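Long-range contacts in uncharacterized protein Atu1656/AGR_C_3050 (PDB 2OJH), which is of unknown function but belongs to the TolB family, folding as a six-bladed beta-propeller of WD40-like repeats: residues N87-G91 with Q271-P277; G96-I101 with Y113-S117; T126-Y132 with Y145-R149; E172-G177 with F189-R193; D246-Q252 with T263-G269. All coordinates share one frame. Residues are numbered along the deposited sequence.

Contact 1. Residues N87-G91 with Q271-P277; sequences NNDHG and QGTMNSP
The side chain of Asn88, in an m rotamer, lies over Gly272 (ND2 to CA 3.5 Å) and gives a hydrogen bond from ND2 to Asn275 OD1 at 3.1 Å. Neither segment is regular helix or strand; Asn88 CA lies 6.1 Å from Asn275 CA and Asp89 CA 5.5 Å from Ser276 CA. An Asx turn across Asn87-Asp89 shapes the bend, Asp89 N bonding to Asn87 OD1 at 3.0 Å. Ser276 (chi1 m) points into this loop: OG donates to Asn88 O at 2.8 Å and accepts from His90 N at 3.0 Å, lying over one face of the His90 ring. Asn275 (m) closes its own loop, with ND2 to Gln271 OE1 at 2.9 Å and Gly272 N to Asn275 OD1 at 2.9 Å; Gly272, at phi 93° and psi -28°, could hardly carry a CB. A water joins Asp89 OD1 and Asn275 ND2, each at 3.0 Å. Asn88 OD1 and His90 NE2 reach Asn59, His90 ND1 reaches Asn48, and Asn88 ND2 also donates to Glu45. Buried near the propeller centre, these loops of separate blades meet through amides, a hydroxyl and backbone groups, so the join depends on directed hydrogen bonds more than on apolar packing.

Contact 2. Residues G96-I101 with Y113-S117; sequences GALYAI and YLLPS
This is a beta-hairpin pairing within one blade of the propeller, between the two middle strands, 98-103 and 111-116, of a four-stranded antiparallel sheet. The short axes approach to 4.6 Å, with N-to-C directions 150° apart. Tyr99 with Leu115 and Ile101 with Tyr113 are hydrogen-bonded pairs (CA-CA 5.3 and 5.4 Å). Their four bonds, Tyr99 N to Leu115 O, Leu115 N to Tyr99 O, Ile101 N to Tyr113 O and Tyr113 N to Ile101 O, all measure 2.9 Å. Ala100 with Leu114 (CA-CA 4.4 Å) and Leu98 with Pro116 (4.6 Å) are non-hydrogen-bonded pairs. On the face with Tyr99, Ile101, Tyr113 and Leu115, Ile101 (chi1 p) sets CD1 3.8 Å from Leu115 CD2 and CG1 3.9 Å from Tyr113 CB. On the reverse face, Ala100 CB lies 3.6 Å from Leu114 CD2, and Trp136 of the next blade packs against both residues. Past Pro116 the pairing ends in a loop contact: Ser117 N donates to Ala97 O at 2.9 Å and Ser117 OG, chi1 p, to Gly96 O at 2.8 Å. Gly96 itself has positive phi (78°). The Tyr99 hydroxyl bonds to Tyr55 and Arg66 of the preceding blade. Its ring receives a CH-pi contact from Ser117 CA, 3.5 Å from the centroid and 5° off the ring normal.

Contact 3. Residues T126-Y132 with Y145-R149; sequences TKNLPSY and YCGIR
Arg149 folds back (chi1 and chi2 both m) and its guanidinium fills the hollow of the 126-131 turn, one face over Asn128 O and Leu129 N. Arg149 NH1 donates to Pro130 O at 2.9 Å. Gly147 suits this: a CB there would clash with Arg149 NH2. A cis peptide before Pro130 shapes the turn, and Ser131 OG closes it on Asn128 O at 2.7 Å. The antiparallel ladder follows: Ile148 N to Pro130 O at 2.9 Å, Tyr132 N to Cys146 O at 2.7 Å and Cys146 N to Tyr132 O at 3.0 Å; Ser131 and Gly147 form a non-hydrogen-bonded pair, CA-CA 4.3 Å. Ile148 CD1 seats in the notch formed by Pro130 CG (4.0 Å) and the edge of the Tyr132 ring (CE2, 3.5 Å), while Tyr145, chi1 p, meets Ser131 CB through CD2 at 3.6 Å. This hairpin of strands 131-136 and 142-149 starts a propeller blade. Strand 152-159 flanks it, Glu165 salt-bridges Arg149, and strand 111-116 of the preceding blade packs on Ser131 and Tyr145.

Contact 4. Residues E172-G177 with F189-R193; sequences EGRNDG and FNSSR
A beta hairpin of a propeller blade joins these segments; the antiparallel parts 175-177 and 189-191 of strands 175-180 and 186-191 approach to 4.7 Å at 147°. Phe189, chi1 p, begins 189-193: its CA meets Gly177 O at 3.5 Å in a CA-H...O contact, and its ring presents an edge to Asn175 OD1. Gly177 adopts positive phi (52°). Asn190 makes a hydrogen-bonded pair with Asp176 (CA-CA 5.4 Å), Asp176 N to Asn190 O at 3.0 Å and Asn190 N to Asp176 O at 2.9 Å, while its ND2 turns to Asp219 of the following blade. Ser191 faces Asn175 in a non-hydrogen-bonded pair, CA-CA 4.4 Å; with chi1 t, its OG donates to Asn175 OD1 at 2.6 Å and accepts from Arg193 NE at 2.8 Å. Ser192 (chi1 p) grips Arg174 twice, Ser192 N to Arg174 O at 3.0 Å and Arg174 N to Ser192 OG at 2.8 Å. Gly173 sits so close, CA 3.9 Å from Arg193 N, that a CB would clash. Arg193 curls back (chi1 p, chi3 p) with one guanidinium face against Glu172 CB, makes a cation-pi contact with Trp200, and directs NH2 to Asn175 OD1 at 2.9 Å.

Contact 5. Residues D246-Q252 with T263-G269; sequences DLDVRVQ and TLFDLFG
Val251 and Phe268 lose the most surface here, one near each end of an antiparallel pairing between strands 247-255 and 262-267; the axes of 247-252 and 263-267 lie 4.7 Å apart at 166°. Val251, chi1 t, packs on Phe265 (chi1 p): CG2 is 3.5 Å from Phe265 CE2, and CB sits over that ring in a CH-pi contact, 4.0 Å from its centroid. Val251 N donates to Phe265 O at 3.0 Å, yet Val251 O accepts from Leu264 N at 2.8 Å. Leu264 and Phe265 thus share one partner, a classic beta bulge that shifts the register by one and brings Gln252 opposite Thr263, whose OG1 donates to Gln252 OE1 at 2.7 Å. In the middle, Val249 N donates to Leu267 O at 2.8 Å and Leu267 N to Val249 O at 3.0 Å, with Val249 CG2 3.6 Å from Leu267 CD2. Phe268, chi1 t, lays a ring face over Leu247 N and brings CZ 3.6 Å from Asp246 CB. There Asp246, at phi 53°, and Leu247 both face Gly269, a G1 bulge; Leu247 N to Gly269 O and Gly269 N to Leu247 O are each 2.9 Å. The chain turns a corner at Phe268. These are the third and fourth strands of a four-stranded blade: strand 230-237 pairs with 247-255 on its other edge, and strand 285-291 packs against Val251, Leu264 and Leu267.

How the contacts relate
The centre of contact 1 lies about 4 Å from that of the chain, those of contacts 2 to 5, hairpins of separate blades, about 15 to 16 Å. Loop 87-91 enters the blade of contact 2, where Gly91 N lies 2.9 Å from Ala100 O, a probable hydrogen bond; loop 271-277 meets contact 5, Thr273 OG1 being 3.3 Å from Leu267 CD2. Contact 1 thus touches contacts 2 and 5, their centres about 30 Å apart. Successive blades touch: Cys146 CB (contact 3) is 3.4 Å from Asp176 OD1 (contact 4). The side chains of Asp89, Tyr132 and Asp176 lie about 5, 4 and 3 Å from bound acetic acid, a probable crystallisation additive that may mark a pocket.

Contact 1. Residues N87-G91 with Q271-P277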
# COMPACT_ATOMS: atom_id res chain seq x y z
N ASN A 87 -5.78 5.26 -8.66
CA ASN A 87 -4.56 4.52 -8.87
C ASN A 87 -4.43 3.44 -7.78
O ASN A 87 -5.42 3.16 -7.08
CB ASN A 87 -3.35 5.47 -8.96
CG ASN A 87 -3.11 6.26 -7.67
OD1 ASN A 87 -3.33 5.75 -6.56
ND2 ASN A 87 -2.61 7.51 -7.80
N ASN A 88 -3.24 2.88 -7.63
CA ASN A 88 -3.03 1.71 -6.73
C ASN A 88 -2.88 2.02 -5.25
O ASN A 88 -2.57 1.12 -4.48
CB ASN A 88 -1.76 0.97 -7.11
CG ASN A 88 -1.87 0.26 -8.43
OD1 ASN A 88 -2.82 0.48 -9.22
ND2 ASN A 88 -0.90 -0.61 -8.68
N ASP A 89 -3.11 3.28 -4.86
CA ASP A 89 -2.80 3.76 -3.51
C ASP A 89 -4.10 4.13 -2.85
O ASP A 89 -4.68 5.18 -3.15
CB ASP A 89 -1.86 4.97 -3.59
CG ASP A 89 -0.59 4.70 -4.35
OD1 ASP A 89 0.04 3.61 -4.21
OD2 ASP A 89 -0.15 5.61 -5.09
N HIS A 90 -4.59 3.25 -1.97
CA HIS A 90 -5.94 3.38 -1.42
C HIS A 90 -5.99 2.56 -0.14
O HIS A 90 -5.13 1.75 0.11
CB HIS A 90 -7.02 2.91 -2.42
CG HIS A 90 -6.73 1.58 -3.07
ND1 HIS A 90 -6.92 0.38 -2.43
CD2 HIS A 90 -6.30 1.28 -4.32
CE1 HIS A 90 -6.59 -0.61 -3.24
NE2 HIS A 90 -6.22 -0.09 -4.40
N GLY A 91 -7.01 2.73 0.67
CA GLY A 91 -7.01 1.98 1.91
C GLY A 91 -8.34 2.11 2.58
O GLY A 91 -9.24 2.79 2.06
N GLN A 271 4.93 -3.84 -9.46
CA GLN A 271 3.85 -2.85 -9.37
C GLN A 271 2.50 -3.60 -9.36
O GLN A 271 2.28 -4.48 -10.20
CB GLN A 271 3.94 -1.88 -10.55
CG GLN A 271 2.72 -0.91 -10.67
CD GLN A 271 2.73 0.14 -9.59
OE1 GLN A 271 3.51 0.06 -8.64
NE2 GLN A 271 1.91 1.17 -9.74
N GLY A 272 1.62 -3.23 -8.44
CA GLY A 272 0.30 -3.87 -8.30
C GLY A 272 0.26 -5.01 -7.28
O GLY A 272 -0.80 -5.30 -6.69
N THR A 273 1.40 -5.67 -7.07
CA THR A 273 1.47 -6.82 -6.17
C THR A 273 0.93 -6.46 -4.77
O THR A 273 0.08 -7.17 -4.22
CB THR A 273 2.92 -7.41 -6.14
OG1 THR A 273 3.20 -7.97 -7.42
CG2 THR A 273 3.09 -8.50 -5.09
N MSE A 274 1.42 -5.35 -4.20
CA MSE A 274 0.98 -4.96 -2.85
C MSE A 274 1.21 -3.47 -2.57
O MSE A 274 1.79 -3.12 -1.54
CB MSE A 274 1.65 -5.82 -1.74
CG MSE A 274 3.13 -5.69 -1.68
SE MSE A 274 3.91 -6.76 -0.22
CE MSE A 274 3.22 -8.53 -0.80
N ASN A 275 0.75 -2.57 -3.46
CA ASN A 275 1.11 -1.15 -3.21
C ASN A 275 0.59 -0.64 -1.89
O ASN A 275 1.24 0.18 -1.22
CB ASN A 275 0.62 -0.21 -4.32
CG ASN A 275 1.21 -0.53 -5.63
OD1 ASN A 275 0.77 -1.48 -6.28
ND2 ASN A 275 2.24 0.22 -6.02
N SER A 276 -0.61 -1.10 -1.53
CA SER A 276 -1.35 -0.53 -0.42
C SER A 276 -1.41 -1.51 0.78
O SER A 276 -1.12 -2.71 0.61
CB SER A 276 -2.76 -0.19 -0.88
OG SER A 276 -2.73 0.95 -1.72
N PRO A 277 -1.76 -1.01 1.98
CA PRO A 277 -1.76 -1.86 3.18
C PRO A 277 -2.57 -3.14 2.97
O PRO A 277 -3.77 -3.07 2.67
CB PRO A 277 -2.36 -0.98 4.26
CG PRO A 277 -2.09 0.43 3.83
CD PRO A 277 -2.13 0.39 2.30
O HOH W 1 -0.66 1.02 -11.72
O HOH W 2 2.92 2.90 -4.80

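Contact 2. Residues G96-I101 with Y113-S117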
# COMPACT_ATOMS: atom_id res chain seq x y z
N GLY A 96 -13.56 0.63 9.42
CA GLY A 96 -14.20 0.10 8.22
C GLY A 96 -15.21 0.98 7.51
O GLY A 96 -15.74 0.57 6.46
N ALA A 97 -15.50 2.18 8.06
CA ALA A 97 -16.53 3.06 7.49
C ALA A 97 -16.08 3.96 6.33
O ALA A 97 -16.94 4.55 5.67
CB ALA A 97 -17.21 3.91 8.60
N LEU A 98 -14.77 4.09 6.11
CA LEU A 98 -14.26 4.99 5.07
C LEU A 98 -13.23 4.33 4.19
O LEU A 98 -12.44 3.51 4.67
CB LEU A 98 -13.60 6.24 5.68
CG LEU A 98 -14.48 7.22 6.46
CD1 LEU A 98 -13.64 8.32 7.02
CD2 LEU A 98 -15.67 7.82 5.64
N TYR A 99 -13.22 4.75 2.93
CA TYR A 99 -12.15 4.45 1.99
C TYR A 99 -11.35 5.72 1.71
O TYR A 99 -11.88 6.82 1.68
CB TYR A 99 -12.73 3.94 0.67
CG TYR A 99 -13.41 2.59 0.69
CD1 TYR A 99 -13.25 1.70 1.76
CD2 TYR A 99 -14.17 2.17 -0.40
CE1 TYR A 99 -13.88 0.44 1.76
CE2 TYR A 99 -14.81 0.92 -0.41
CZ TYR A 99 -14.65 0.06 0.67
OH TYR A 99 -15.27 -1.18 0.65
N ALA A 100 -10.06 5.55 1.50
CA ALA A 100 -9.23 6.62 1.00
C ALA A 100 -8.73 6.19 -0.37
O ALA A 100 -8.28 5.03 -0.55
CB ALA A 100 -8.08 6.86 1.95
N ILE A 101 -8.83 7.11 -1.34
CA ILE A 101 -8.41 6.81 -2.73
C ILE A 101 -7.51 7.91 -3.23
O ILE A 101 -7.49 9.01 -2.65
CB ILE A 101 -9.63 6.68 -3.68
CG1 ILE A 101 -10.43 7.98 -3.68
CG2 ILE A 101 -10.56 5.50 -3.25
CD1 ILE A 101 -11.70 7.99 -4.62
N TYR A 113 -8.56 11.47 -1.65
CA TYR A 113 -9.94 11.74 -1.20
C TYR A 113 -10.34 10.67 -0.17
O TYR A 113 -9.77 9.58 -0.16
CB TYR A 113 -10.92 11.63 -2.36
CG TYR A 113 -10.65 12.58 -3.51
CD1 TYR A 113 -9.67 12.30 -4.47
CD2 TYR A 113 -11.41 13.74 -3.66
CE1 TYR A 113 -9.42 13.19 -5.52
CE2 TYR A 113 -11.19 14.62 -4.71
CZ TYR A 113 -10.19 14.33 -5.63
OH TYR A 113 -9.98 15.21 -6.66
N LEU A 114 -11.34 10.98 0.65
CA LEU A 114 -12.00 9.98 1.49
C LEU A 114 -13.43 9.87 0.99
O LEU A 114 -13.96 10.83 0.47
CB LEU A 114 -12.08 10.44 2.96
CG LEU A 114 -10.75 10.78 3.66
CD1 LEU A 114 -11.02 11.04 5.13
CD2 LEU A 114 -9.77 9.67 3.47
N LEU A 115 -14.03 8.69 1.14
CA LEU A 115 -15.44 8.50 0.82
C LEU A 115 -16.03 7.39 1.72
O LEU A 115 -15.29 6.66 2.35
CB LEU A 115 -15.63 8.16 -0.67
CG LEU A 115 -15.14 6.80 -1.15
CD1 LEU A 115 -16.04 6.27 -2.27
CD2 LEU A 115 -13.69 6.94 -1.56
N PRO A 116 -17.37 7.30 1.80
CA PRO A 116 -17.91 6.19 2.60
C PRO A 116 -17.51 4.82 2.03
O PRO A 116 -17.43 4.65 0.81
CB PRO A 116 -19.42 6.37 2.49
CG PRO A 116 -19.62 7.86 2.15
CD PRO A 116 -18.45 8.14 1.23
N SER A 117 -17.30 3.83 2.89
CA SER A 117 -16.90 2.50 2.40
C SER A 117 -18.03 1.78 1.64
O SER A 117 -17.83 0.80 0.92
CB SER A 117 -16.39 1.65 3.54
OG SER A 117 -17.43 1.46 4.46

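Contact 3. Residues T126-Y132 with Y145-R149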
# COMPACT_ATOMS: atom_id res chain seq x y z
N THR A 126 -6.21 16.54 -0.08
CA THR A 126 -4.95 17.21 -0.36
C THR A 126 -5.03 18.29 -1.44
O THR A 126 -5.36 18.01 -2.60
CB THR A 126 -3.92 16.21 -0.81
OG1 THR A 126 -4.44 15.48 -1.93
CG2 THR A 126 -3.59 15.27 0.32
N LYS A 127 -4.69 19.52 -1.05
CA LYS A 127 -4.67 20.63 -1.98
C LYS A 127 -3.34 20.75 -2.70
O LYS A 127 -3.26 21.47 -3.69
CB LYS A 127 -5.01 21.94 -1.26
CG LYS A 127 -6.46 21.98 -0.77
CD LYS A 127 -6.69 23.16 0.13
CE LYS A 127 -8.07 23.08 0.77
NZ LYS A 127 -8.23 24.26 1.63
N ASN A 128 -2.31 20.06 -2.21
CA ASN A 128 -0.95 20.11 -2.77
C ASN A 128 -0.66 18.79 -3.45
O ASN A 128 -0.76 17.73 -2.81
CB ASN A 128 0.06 20.39 -1.67
CG ASN A 128 -0.19 21.73 -0.95
OD1 ASN A 128 -0.53 22.73 -1.58
ND2 ASN A 128 -0.00 21.75 0.36
N LEU A 129 -0.33 18.85 -4.74
CA LEU A 129 -0.32 17.67 -5.62
C LEU A 129 1.01 17.49 -6.32
O LEU A 129 1.79 18.44 -6.42
CB LEU A 129 -1.45 17.77 -6.66
CG LEU A 129 -2.82 18.14 -6.10
CD1 LEU A 129 -3.88 18.23 -7.18
CD2 LEU A 129 -3.27 17.12 -5.02
N PRO A 130 1.29 16.25 -6.78
CA PRO A 130 0.48 15.08 -6.52
C PRO A 130 0.74 14.46 -5.14
O PRO A 130 1.86 14.57 -4.59
CB PRO A 130 0.93 14.09 -7.60
CG PRO A 130 2.32 14.46 -7.90
CD PRO A 130 2.47 15.93 -7.62
N SER A 131 -0.28 13.82 -4.60
CA SER A 131 -0.20 13.10 -3.33
C SER A 131 -0.78 11.67 -3.44
O SER A 131 -1.84 11.47 -4.05
CB SER A 131 -0.91 13.88 -2.24
OG SER A 131 -0.35 15.19 -2.11
N TYR A 132 -0.06 10.69 -2.89
CA TYR A 132 -0.39 9.26 -3.06
C TYR A 132 -0.70 8.61 -1.70
O TYR A 132 0.18 8.47 -0.86
CB TYR A 132 0.77 8.54 -3.75
CG TYR A 132 1.11 9.17 -5.08
CD1 TYR A 132 0.46 8.77 -6.26
CD2 TYR A 132 2.07 10.19 -5.16
CE1 TYR A 132 0.78 9.35 -7.49
CE2 TYR A 132 2.36 10.78 -6.36
CZ TYR A 132 1.71 10.35 -7.53
OH TYR A 132 2.04 10.95 -8.72
N TYR A 145 1.14 9.63 3.55
CA TYR A 145 1.17 9.59 2.08
C TYR A 145 2.47 10.06 1.50
O TYR A 145 3.32 10.67 2.19
CB TYR A 145 0.01 10.42 1.49
CG TYR A 145 -0.09 11.89 1.91
CD1 TYR A 145 -0.61 12.25 3.16
CD2 TYR A 145 0.26 12.91 1.03
CE1 TYR A 145 -0.71 13.58 3.54
CE2 TYR A 145 0.14 14.25 1.39
CZ TYR A 145 -0.35 14.58 2.66
OH TYR A 145 -0.50 15.91 3.03
N CYS A 146 2.66 9.78 0.21
CA CYS A 146 3.84 10.28 -0.50
C CYS A 146 3.33 11.54 -1.19
O CYS A 146 2.26 11.52 -1.82
CB CYS A 146 4.34 9.29 -1.54
SG CYS A 146 5.74 9.95 -2.52
N GLY A 147 4.03 12.66 -0.97
CA GLY A 147 3.73 13.90 -1.66
C GLY A 147 4.92 14.28 -2.51
O GLY A 147 6.06 14.26 -2.03
N ILE A 148 4.67 14.62 -3.78
CA ILE A 148 5.76 15.12 -4.62
C ILE A 148 5.59 16.62 -4.75
O ILE A 148 4.50 17.09 -5.10
CB ILE A 148 5.85 14.43 -6.01
CG1 ILE A 148 5.87 12.91 -5.85
CG2 ILE A 148 7.13 14.85 -6.77
CD1 ILE A 148 5.49 12.19 -7.15
N ARG A 149 6.64 17.36 -4.40
CA ARG A 149 6.63 18.82 -4.44
C ARG A 149 7.86 19.28 -5.17
O ARG A 149 8.98 19.12 -4.68
CB ARG A 149 6.60 19.38 -3.02
CG ARG A 149 5.55 18.74 -2.10
CD ARG A 149 4.12 19.20 -2.40
NE ARG A 149 3.18 18.56 -1.48
CZ ARG A 149 2.42 17.50 -1.77
NH1 ARG A 149 2.47 16.95 -2.98
NH2 ARG A 149 1.61 16.99 -0.86

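Contact 4. Residues E172-G177 with F189-R193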
# COMPACT_ATOMS: atom_id res chain seq x y z
N GLU A 172 15.67 14.01 1.84
CA GLU A 172 16.79 13.08 1.96
C GLU A 172 16.47 11.90 1.04
O GLU A 172 15.74 11.01 1.43
CB GLU A 172 16.96 12.58 3.40
CG GLU A 172 17.16 13.68 4.46
CD GLU A 172 15.84 14.13 5.08
OE1 GLU A 172 14.78 13.66 4.65
OE2 GLU A 172 15.85 14.96 6.01
N GLY A 173 16.99 11.93 -0.18
CA GLY A 173 16.62 10.94 -1.19
C GLY A 173 15.18 11.11 -1.60
O GLY A 173 14.53 12.08 -1.20
N ARG A 174 14.67 10.20 -2.43
CA ARG A 174 13.22 10.14 -2.68
C ARG A 174 12.60 9.22 -1.63
O ARG A 174 13.16 8.19 -1.30
CB ARG A 174 12.89 9.60 -4.08
CG ARG A 174 13.61 10.32 -5.21
CD ARG A 174 13.15 9.75 -6.54
NE ARG A 174 13.61 10.58 -7.65
CZ ARG A 174 13.39 10.31 -8.94
NH1 ARG A 174 12.70 9.24 -9.28
NH2 ARG A 174 13.87 11.11 -9.86
N ASN A 175 11.45 9.59 -1.10
CA ASN A 175 10.85 8.83 -0.01
C ASN A 175 9.44 8.51 -0.39
O ASN A 175 8.69 9.40 -0.80
CB ASN A 175 10.88 9.65 1.28
CG ASN A 175 12.26 10.11 1.62
OD1 ASN A 175 13.12 9.31 2.03
ND2 ASN A 175 12.52 11.40 1.39
N ASP A 176 9.06 7.24 -0.24
CA ASP A 176 7.80 6.77 -0.79
C ASP A 176 7.20 5.68 0.09
O ASP A 176 7.83 5.21 1.05
CB ASP A 176 8.05 6.22 -2.19
CG ASP A 176 6.82 6.23 -3.08
OD1 ASP A 176 5.68 6.30 -2.59
OD2 ASP A 176 7.02 6.16 -4.30
N GLY A 177 5.94 5.31 -0.21
CA GLY A 177 5.28 4.17 0.43
C GLY A 177 5.24 4.10 1.95
O GLY A 177 5.69 3.08 2.52
N PHE A 189 8.67 3.31 5.56
CA PHE A 189 8.65 3.84 4.19
C PHE A 189 9.94 3.41 3.50
O PHE A 189 10.78 2.72 4.13
CB PHE A 189 8.46 5.38 4.22
CG PHE A 189 9.65 6.14 4.78
CD1 PHE A 189 9.82 6.29 6.17
CD2 PHE A 189 10.60 6.69 3.93
CE1 PHE A 189 10.92 6.96 6.69
CE2 PHE A 189 11.72 7.38 4.44
CZ PHE A 189 11.88 7.50 5.83
N ASN A 190 10.09 3.72 2.21
CA ASN A 190 11.41 3.48 1.58
C ASN A 190 12.08 4.76 1.10
O ASN A 190 11.43 5.75 0.81
CB ASN A 190 11.36 2.39 0.47
CG ASN A 190 10.45 2.75 -0.71
OD1 ASN A 190 9.56 3.61 -0.64
ND2 ASN A 190 10.62 2.03 -1.79
N SER A 191 13.41 4.74 1.03
CA SER A 191 14.10 5.94 0.65
C SER A 191 15.28 5.56 -0.21
O SER A 191 15.91 4.50 0.02
CB SER A 191 14.57 6.67 1.92
OG SER A 191 15.25 7.87 1.61
N SER A 192 15.58 6.39 -1.20
CA SER A 192 16.72 6.14 -2.09
C SER A 192 17.99 6.81 -1.58
O SER A 192 19.01 6.79 -2.28
CB SER A 192 16.44 6.70 -3.49
OG SER A 192 16.25 8.12 -3.43
N ARG A 193 17.94 7.39 -0.38
CA ARG A 193 19.06 8.20 0.10
C ARG A 193 20.41 7.48 0.10
O ARG A 193 21.46 8.12 0.04
CB ARG A 193 18.74 8.87 1.46
CG ARG A 193 18.80 7.97 2.70
CD ARG A 193 18.19 8.66 3.92
NE ARG A 193 16.74 8.88 3.77
CZ ARG A 193 15.95 9.47 4.67
NH1 ARG A 193 16.46 9.92 5.82
NH2 ARG A 193 14.65 9.60 4.44
O HOH W 3 14.21 11.59 6.54

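Contact 5. Residues D246-Q252 with T263-G269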
# COMPACT_ATOMS: atom_id res chain seq x y z
N ASP A 246 5.67 -6.33 -13.82
CA ASP A 246 6.06 -7.51 -14.60
C ASP A 246 7.53 -7.86 -14.58
O ASP A 246 8.14 -8.07 -15.65
CB ASP A 246 5.52 -7.43 -16.04
CG ASP A 246 4.00 -7.30 -16.11
OD1 ASP A 246 3.29 -7.71 -15.18
OD2 ASP A 246 3.49 -6.78 -17.12
N LEU A 247 8.09 -7.94 -13.38
CA LEU A 247 9.47 -8.42 -13.22
C LEU A 247 9.50 -9.55 -12.21
O LEU A 247 8.57 -9.70 -11.41
CB LEU A 247 10.35 -7.28 -12.70
CG LEU A 247 10.51 -6.06 -13.61
CD1 LEU A 247 11.11 -4.91 -12.83
CD2 LEU A 247 11.40 -6.43 -14.78
N ASP A 248 10.57 -10.33 -12.24
CA ASP A 248 10.83 -11.37 -11.26
C ASP A 248 11.27 -10.71 -9.96
O ASP A 248 12.37 -10.15 -9.89
CB ASP A 248 11.91 -12.32 -11.81
CG ASP A 248 11.37 -13.20 -12.91
OD1 ASP A 248 10.24 -13.70 -12.75
OD2 ASP A 248 12.07 -13.39 -13.93
N VAL A 249 10.37 -10.69 -8.97
CA VAL A 249 10.65 -10.09 -7.65
C VAL A 249 10.60 -11.14 -6.51
O VAL A 249 10.39 -12.33 -6.76
CB VAL A 249 9.76 -8.86 -7.33
CG1 VAL A 249 9.90 -7.79 -8.42
CG2 VAL A 249 8.27 -9.25 -7.12
N ARG A 250 10.85 -10.68 -5.28
CA ARG A 250 10.81 -11.52 -4.08
C ARG A 250 9.86 -10.84 -3.10
O ARG A 250 9.96 -9.65 -2.89
CB ARG A 250 12.19 -11.61 -3.43
CG ARG A 250 13.27 -12.28 -4.28
CD ARG A 250 14.67 -12.07 -3.68
NE ARG A 250 15.65 -13.04 -4.16
CZ ARG A 250 16.37 -12.91 -5.28
NH1 ARG A 250 16.22 -11.86 -6.07
NH2 ARG A 250 17.24 -13.86 -5.61
N VAL A 251 8.93 -11.60 -2.51
CA VAL A 251 8.10 -11.10 -1.43
C VAL A 251 8.86 -11.50 -0.15
O VAL A 251 9.13 -12.69 0.08
CB VAL A 251 6.66 -11.66 -1.49
CG1 VAL A 251 5.84 -11.24 -0.26
CG2 VAL A 251 5.96 -11.18 -2.78
N GLN A 252 9.22 -10.49 0.63
CA GLN A 252 10.07 -10.66 1.78
C GLN A 252 9.31 -10.41 3.06
O GLN A 252 8.30 -9.70 3.06
CB GLN A 252 11.22 -9.66 1.75
CG GLN A 252 12.02 -9.63 0.48
CD GLN A 252 12.99 -10.76 0.42
OE1 GLN A 252 12.68 -11.79 -0.14
NE2 GLN A 252 14.15 -10.59 1.03
N THR A 263 12.88 -14.61 2.44
CA THR A 263 12.04 -14.63 1.24
C THR A 263 10.89 -15.58 1.48
O THR A 263 11.09 -16.77 1.73
CB THR A 263 12.85 -15.07 0.00
OG1 THR A 263 13.94 -14.16 -0.17
CG2 THR A 263 12.00 -15.04 -1.25
N LEU A 264 9.67 -15.06 1.46
CA LEU A 264 8.51 -15.91 1.58
C LEU A 264 8.31 -16.68 0.27
O LEU A 264 8.17 -17.90 0.28
CB LEU A 264 7.27 -15.07 1.92
CG LEU A 264 7.37 -14.41 3.29
CD1 LEU A 264 6.05 -13.61 3.57
CD2 LEU A 264 7.65 -15.41 4.41
N PHE A 265 8.31 -15.98 -0.88
CA PHE A 265 8.24 -16.66 -2.17
C PHE A 265 8.74 -15.73 -3.28
O PHE A 265 8.78 -14.53 -3.08
CB PHE A 265 6.81 -17.13 -2.46
CG PHE A 265 5.75 -16.11 -2.13
CD1 PHE A 265 5.19 -16.07 -0.86
CD2 PHE A 265 5.31 -15.20 -3.09
CE1 PHE A 265 4.20 -15.13 -0.54
CE2 PHE A 265 4.32 -14.26 -2.79
CZ PHE A 265 3.78 -14.23 -1.51
N ASP A 266 9.18 -16.31 -4.41
CA ASP A 266 9.41 -15.57 -5.65
C ASP A 266 8.06 -15.26 -6.29
O ASP A 266 7.08 -15.97 -6.07
CB ASP A 266 10.20 -16.38 -6.64
CG ASP A 266 11.62 -16.67 -6.17
OD1 ASP A 266 12.11 -15.96 -5.28
OD2 ASP A 266 12.22 -17.62 -6.69
N LEU A 267 8.03 -14.23 -7.11
CA LEU A 267 6.78 -13.79 -7.71
C LEU A 267 7.05 -12.99 -9.00
O LEU A 267 8.04 -12.26 -9.11
CB LEU A 267 5.99 -12.96 -6.71
CG LEU A 267 4.73 -12.25 -7.19
CD1 LEU A 267 3.60 -12.40 -6.20
CD2 LEU A 267 5.01 -10.78 -7.42
N PHE A 268 6.16 -13.16 -9.97
CA PHE A 268 6.19 -12.35 -11.17
C PHE A 268 5.22 -11.22 -10.93
O PHE A 268 4.00 -11.43 -10.73
CB PHE A 268 5.82 -13.17 -12.40
CG PHE A 268 5.95 -12.39 -13.67
CD1 PHE A 268 7.20 -12.21 -14.26
CD2 PHE A 268 4.84 -11.83 -14.26
CE1 PHE A 268 7.33 -11.49 -15.43
CE2 PHE A 268 4.95 -11.09 -15.44
CZ PHE A 268 6.20 -10.92 -16.02
N GLY A 269 5.76 -10.00 -10.90
CA GLY A 269 4.97 -8.83 -10.56
C GLY A 269 5.84 -7.64 -10.18
O GLY A 269 6.80 -7.31 -10.88